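Local coordinates for LPS-assembly lipoprotein (Caulobacter crescentus, PDB 4KWY) that probably serves as an LptE-like outer-membrane lipoprotein that takes part in the assembly of lipopolysaccharide at the cell surface, at residues A42-Y47 and A135-A140; R77-D80 and A85-H88. One frame throughout, in Å; residues are numbered along the deposited sequence.

Interaction 1 of 2, residues A42-Y47 and A135-A140; sequences AAYKLY and AGKKPA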
loop_
_atom_site.group_PDB
_atom_site.type_symbol
_atom_site.label_atom_id
_atom_site.label_comp_id
_atom_site.label_asym_id
_atom_site.label_seq_id
_atom_site.Cartn_x
_atom_site.Cartn_y
_atom_site.Cartn_z
ATOM N N ALA A 42 0.381 -19.418 1.866
ATOM C CA ALA A 42 -0.134 -18.395 0.963
ATOM C C ALA A 42 -0.936 -19.025 -0.164
ATOM O O ALA A 42 -0.496 -20.001 -0.750
ATOM C CB ALA A 42 1.019 -17.572 0.396
ATOM N N ALA A 43 -2.123 -18.481 -0.438
ATOM C CA ALA A 43 -2.998 -18.893 -1.532
ATOM C C ALA A 43 -2.826 -17.933 -2.699
ATOM O O ALA A 43 -3.011 -18.315 -3.849
ATOM C CB ALA A 43 -4.438 -18.899 -1.064
ATOM N N TYR A 44 -2.474 -16.681 -2.393
ATOM C CA TYR A 44 -2.263 -15.638 -3.384
ATOM C C TYR A 44 -0.987 -14.889 -3.141
ATOM O O TYR A 44 -0.579 -14.702 -1.986
ATOM C CB TYR A 44 -3.417 -14.606 -3.382
ATOM C CG TYR A 44 -4.779 -15.189 -3.653
ATOM C CD1 TYR A 44 -5.177 -15.513 -4.949
ATOM C CD2 TYR A 44 -5.675 -15.423 -2.614
ATOM C CE1 TYR A 44 -6.429 -16.072 -5.205
ATOM C CE2 TYR A 44 -6.932 -15.976 -2.856
ATOM C CZ TYR A 44 -7.304 -16.298 -4.153
ATOM O OH TYR A 44 -8.529 -16.872 -4.388
ATOM N N LYS A 45 -0.389 -14.386 -4.241
ATOM C CA LYS A 45 0.788 -13.521 -4.195
ATOM C C LYS A 45 0.371 -12.161 -4.701
ATOM O O LYS A 45 -0.113 -12.041 -5.823
ATOM C CB LYS A 45 1.973 -14.093 -4.981
ATOM C CG LYS A 45 2.545 -15.378 -4.386
ATOM C CD LYS A 45 3.576 -15.119 -3.288
ATOM C CE LYS A 45 4.133 -16.410 -2.734
ATOM N NZ LYS A 45 5.609 -16.350 -2.556
ATOM N N LEU A 46 0.449 -11.151 -3.843
ATOM C CA LEU A 46 0.099 -9.803 -4.249
ATOM C C LEU A 46 1.381 -9.040 -4.551
ATOM O O LEU A 46 2.144 -8.739 -3.632
ATOM C CB LEU A 46 -0.769 -9.081 -3.185
ATOM C CG LEU A 46 -1.123 -7.620 -3.486
ATOM C CD1 LEU A 46 -1.958 -7.500 -4.732
ATOM C CD2 LEU A 46 -1.832 -6.980 -2.314
ATOM N N TYR A 47 1.592 -8.705 -5.839
ATOM C CA TYR A 47 2.765 -7.962 -6.316
ATOM C C TYR A 47 2.494 -6.491 -6.384
ATOM O O TYR A 47 1.603 -6.076 -7.123
ATOM C CB TYR A 47 3.182 -8.454 -7.692
ATOM C CG TYR A 47 4.090 -9.629 -7.599
ATOM C CD1 TYR A 47 3.583 -10.923 -7.578
ATOM C CD2 TYR A 47 5.472 -9.464 -7.580
ATOM C CE1 TYR A 47 4.430 -12.028 -7.581
ATOM C CE2 TYR A 47 6.327 -10.557 -7.543
ATOM C CZ TYR A 47 5.802 -11.839 -7.536
ATOM O OH TYR A 47 6.660 -12.909 -7.472
ATOM N N ALA A 135 -15.139 -11.647 -1.451
ATOM C CA ALA A 135 -16.536 -11.735 -1.005
ATOM C C ALA A 135 -17.389 -12.410 -2.075
ATOM O O ALA A 135 -18.371 -13.085 -1.732
ATOM C CB ALA A 135 -17.093 -10.358 -0.670
ATOM N N GLY A 136 -16.997 -12.247 -3.345
ATOM C CA GLY A 136 -17.656 -12.891 -4.473
ATOM C C GLY A 136 -17.590 -14.408 -4.352
ATOM O O GLY A 136 -18.538 -15.101 -4.715
ATOM N N LYS A 137 -16.480 -14.898 -3.753
ATOM C CA LYS A 137 -16.051 -16.266 -3.449
ATOM C C LYS A 137 -16.888 -16.957 -2.356
ATOM O O LYS A 137 -16.836 -18.180 -2.234
ATOM C CB LYS A 137 -14.597 -16.178 -2.943
ATOM C CG LYS A 137 -13.625 -17.116 -3.591
ATOM C CD LYS A 137 -12.539 -16.352 -4.297
ATOM C CE LYS A 137 -11.632 -17.342 -4.973
ATOM N NZ LYS A 137 -10.704 -16.721 -5.950
ATOM N N LYS A 138 -17.567 -16.165 -1.506
ATOM C CA LYS A 138 -18.378 -16.639 -0.389
ATOM C C LYS A 138 -19.707 -17.210 -0.915
ATOM O O LYS A 138 -20.400 -16.493 -1.639
ATOM C CB LYS A 138 -18.618 -15.489 0.613
ATOM N N PRO A 139 -20.093 -18.477 -0.594
ATOM C CA PRO A 139 -21.360 -19.020 -1.138
ATOM C C PRO A 139 -22.611 -18.288 -0.633
ATOM O O PRO A 139 -22.515 -17.438 0.256
ATOM C CB PRO A 139 -21.349 -20.493 -0.695
ATOM C CG PRO A 139 -20.438 -20.542 0.467
ATOM C CD PRO A 139 -19.385 -19.484 0.224
ATOM N N ALA A 140 -23.774 -18.587 -1.237
ATOM C CA ALA A 140 -25.046 -17.968 -0.852
ATOM C C ALA A 140 -26.110 -19.034 -0.505
ATOM O O ALA A 140 -25.874 -20.237 -0.774
ATOM C CB ALA A 140 -25.541 -17.052 -1.963
ATOM O OXT ALA A 140 -27.142 -18.670 0.104
#
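Tyr44 and Lys137 meet end on: the lysine ammonium donates a hydrogen bond from NZ to the phenol OH of Tyr44, 2.7 Å away. The bond joins the first residue of strand 44-50, in the mixed sheet of this LptE-family fold, to the tail that follows helix 104-135. The two side chains reach for each other from opposite directions. Lys137 NZ arrives at the edge of the Tyr44 ring, near its plane, so the ammonium sits beside the hydroxyl and not over the ring face. The same Lys137 NZ lies 3.9 Å from Tyr44 CZ, the ring carbon that bears the hydroxyl. Lys137 CE follows, 3.2 Å from Tyr44 OH. Little surface is buried, about 69 Å² in all, and no other residue pair of the two segments comes within 4.5 Å.

The lysine chain bends at chi2 (119°) and then runs straight through CD and CE, which carries NZ out to the phenol. Behind it, a type I beta turn from Ala135 to Lys138, with Lys138 N bonded to Ala135 O at 3.2 Å, carries the lysine. On the strand side, the Tyr44 ring lies anti to its own carbonyl carbon, chi1 -59°, and is set against the helix: it meets the Trp133 ring at a steep angle and touches Leu134, with Ile13 and Leu78 also against it. A phenylalanine in place of Tyr44 would probably leave the Lys137 ammonium without this acceptor and its chain freer to turn. Backbone hydrogen bonding between Tyr44 and Glu14 ties this end of the strand to strand 13-17. The next residue adds a side-chain link to the same partner, a salt bridge from Lys45 NZ to Glu14 OE2.

Interaction 2 of 2, residues R77-D80 and A85-H88; sequences RLLD and AEVH
Leu78 faces both Val87 and His88 across the antiparallel hairpin of strands 67-80 and 86-99, the arrangement of a classic beta bulge. Its carbonyl serves both residues of the bulge: Leu78 O accepts a bond from Val87 N at 2.8 Å and a weak one from His88 N at 3.5 Å. Leu78 N returns a short bond to His88 O, 2.6 Å, and toward the turn Asp80 N binds Ala85 O. The register slips by one, so Leu79 pairs with Glu86 while Leu78 pairs with His88.

The close packing is on the face of Leu78 and His88, turned to helix 104-135. The CB atoms of Leu78 and His88 meet at 4.0 Å. Leu78 CD2 also rests 4.0 Å from CG2 of Val87, the extra residue of the bulge. Trp133 stacks on the His88 ring, whose NE2 is hydrogen-bonded to Asp129.

The face of Leu79 and Glu86 is looser and nearer solvent. Leu79 CD2 lies against the Glu86 backbone and CB. Glu86, with CG anti to its N (chi1 -170°), reaches across its own strand and beside strand 67-80 toward Arg77. The guanidinium and carboxylate planes stand 45° apart, and the two groups form a salt bridge whose hydrogen bond is weak, 3.4 Å from Arg77 NH1 to Glu86 OE1, with the oxygen at the guanidinium edge.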
loop_
_atom_site.group_PDB
_atom_site.type_symbol
_atom_site.label_atom_id
_atom_site.label_comp_id
_atom_site.label_asym_id
_atom_site.label_seq_id
_atom_site.Cartn_x
_atom_site.Cartn_y
_atom_site.Cartn_z
ATOM N N ARG A 77 -0.830 -6.589 -9.001
ATOM C CA ARG A 77 -1.329 -7.863 -9.557
ATOM C C ARG A 77 -1.526 -8.890 -8.463
ATOM O O ARG A 77 -0.622 -9.086 -7.649
ATOM C CB ARG A 77 -0.329 -8.452 -10.572
ATOM C CG ARG A 77 -0.085 -7.604 -11.760
ATOM C CD ARG A 77 0.912 -8.227 -12.693
ATOM N NE ARG A 77 1.673 -7.151 -13.337
ATOM C CZ ARG A 77 1.372 -6.613 -14.516
ATOM N NH1 ARG A 77 0.378 -7.104 -15.246
ATOM N NH2 ARG A 77 2.101 -5.614 -15.001
ATOM N N LEU A 78 -2.652 -9.609 -8.491
ATOM C CA LEU A 78 -2.921 -10.685 -7.539
ATOM C C LEU A 78 -2.763 -11.995 -8.273
ATOM O O LEU A 78 -3.425 -12.211 -9.292
ATOM C CB LEU A 78 -4.315 -10.551 -6.890
ATOM C CG LEU A 78 -4.609 -11.530 -5.727
ATOM C CD1 LEU A 78 -3.853 -11.122 -4.444
ATOM C CD2 LEU A 78 -6.074 -11.601 -5.445
ATOM N N LEU A 79 -1.832 -12.836 -7.822
ATOM C CA LEU A 79 -1.625 -14.105 -8.515
ATOM C C LEU A 79 -2.050 -15.294 -7.689
ATOM O O LEU A 79 -2.050 -15.246 -6.455
ATOM C CB LEU A 79 -0.150 -14.319 -8.938
ATOM C CG LEU A 79 0.654 -13.158 -9.487
ATOM C CD1 LEU A 79 2.024 -13.602 -9.788
ATOM C CD2 LEU A 79 0.020 -12.558 -10.734
ATOM N N ASP A 80 -2.350 -16.383 -8.378
ATOM C CA ASP A 80 -2.549 -17.666 -7.729
ATOM C C ASP A 80 -1.123 -18.129 -7.348
ATOM O O ASP A 80 -0.261 -18.240 -8.233
ATOM C CB ASP A 80 -3.276 -18.651 -8.660
ATOM C CG ASP A 80 -3.684 -19.963 -8.001
ATOM O OD1 ASP A 80 -2.810 -20.627 -7.398
ATOM O OD2 ASP A 80 -4.865 -20.347 -8.127
ATOM N N ALA A 85 -0.904 -17.627 -12.151
ATOM C CA ALA A 85 -1.895 -16.983 -13.002
ATOM C C ALA A 85 -2.398 -15.734 -12.298
ATOM O O ALA A 85 -2.651 -15.759 -11.089
ATOM C CB ALA A 85 -3.046 -17.938 -13.318
ATOM N N GLU A 86 -2.517 -14.644 -13.056
ATOM C CA GLU A 86 -3.042 -13.382 -12.574
ATOM C C GLU A 86 -4.556 -13.541 -12.460
ATOM O O GLU A 86 -5.222 -13.836 -13.457
ATOM C CB GLU A 86 -2.615 -12.266 -13.519
ATOM C CG GLU A 86 -2.893 -10.863 -13.008
ATOM C CD GLU A 86 -2.949 -9.874 -14.157
ATOM O OE1 GLU A 86 -1.885 -9.604 -14.762
ATOM O OE2 GLU A 86 -4.072 -9.464 -14.531
ATOM N N VAL A 87 -5.085 -13.437 -11.226
ATOM C CA VAL A 87 -6.505 -13.678 -10.949
ATOM C C VAL A 87 -7.272 -12.387 -10.722
ATOM O O VAL A 87 -8.517 -12.394 -10.777
ATOM C CB VAL A 87 -6.726 -14.676 -9.774
ATOM C CG1 VAL A 87 -6.263 -16.073 -10.159
ATOM C CG2 VAL A 87 -6.071 -14.213 -8.476
ATOM N N HIS A 88 -6.530 -11.280 -10.500
ATOM C CA HIS A 88 -7.049 -9.936 -10.246
ATOM C C HIS A 88 -5.913 -8.929 -10.294
ATOM O O HIS A 88 -4.771 -9.256 -9.967
ATOM C CB HIS A 88 -7.755 -9.895 -8.869
ATOM C CG HIS A 88 -8.569 -8.661 -8.604
ATOM N ND1 HIS A 88 -9.447 -8.147 -9.553
ATOM C CD2 HIS A 88 -8.654 -7.907 -7.481
ATOM C CE1 HIS A 88 -9.985 -7.073 -9.000
ATOM N NE2 HIS A 88 -9.550 -6.894 -7.749
#

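After the short helix 5-10 the chain lays down strand 13-17, which becomes the parallel neighbour of strand 44-50. Segment 42-47 opens interaction 1, and its partner at 135-140 arrives only after 87 further residues, so this contact closes a long loop over most of the sheet and helix 104-135. Interaction 2 lies wholly within that loop; its two segments are separated by the four-residue turn of a hairpin, and the contacts do not cross. They touch through the sheet: Lys45 O and Leu79 N, 2.8 Å apart, probably share a hydrogen bond. One residue of helix 104-135, Trp133, is shared by the two.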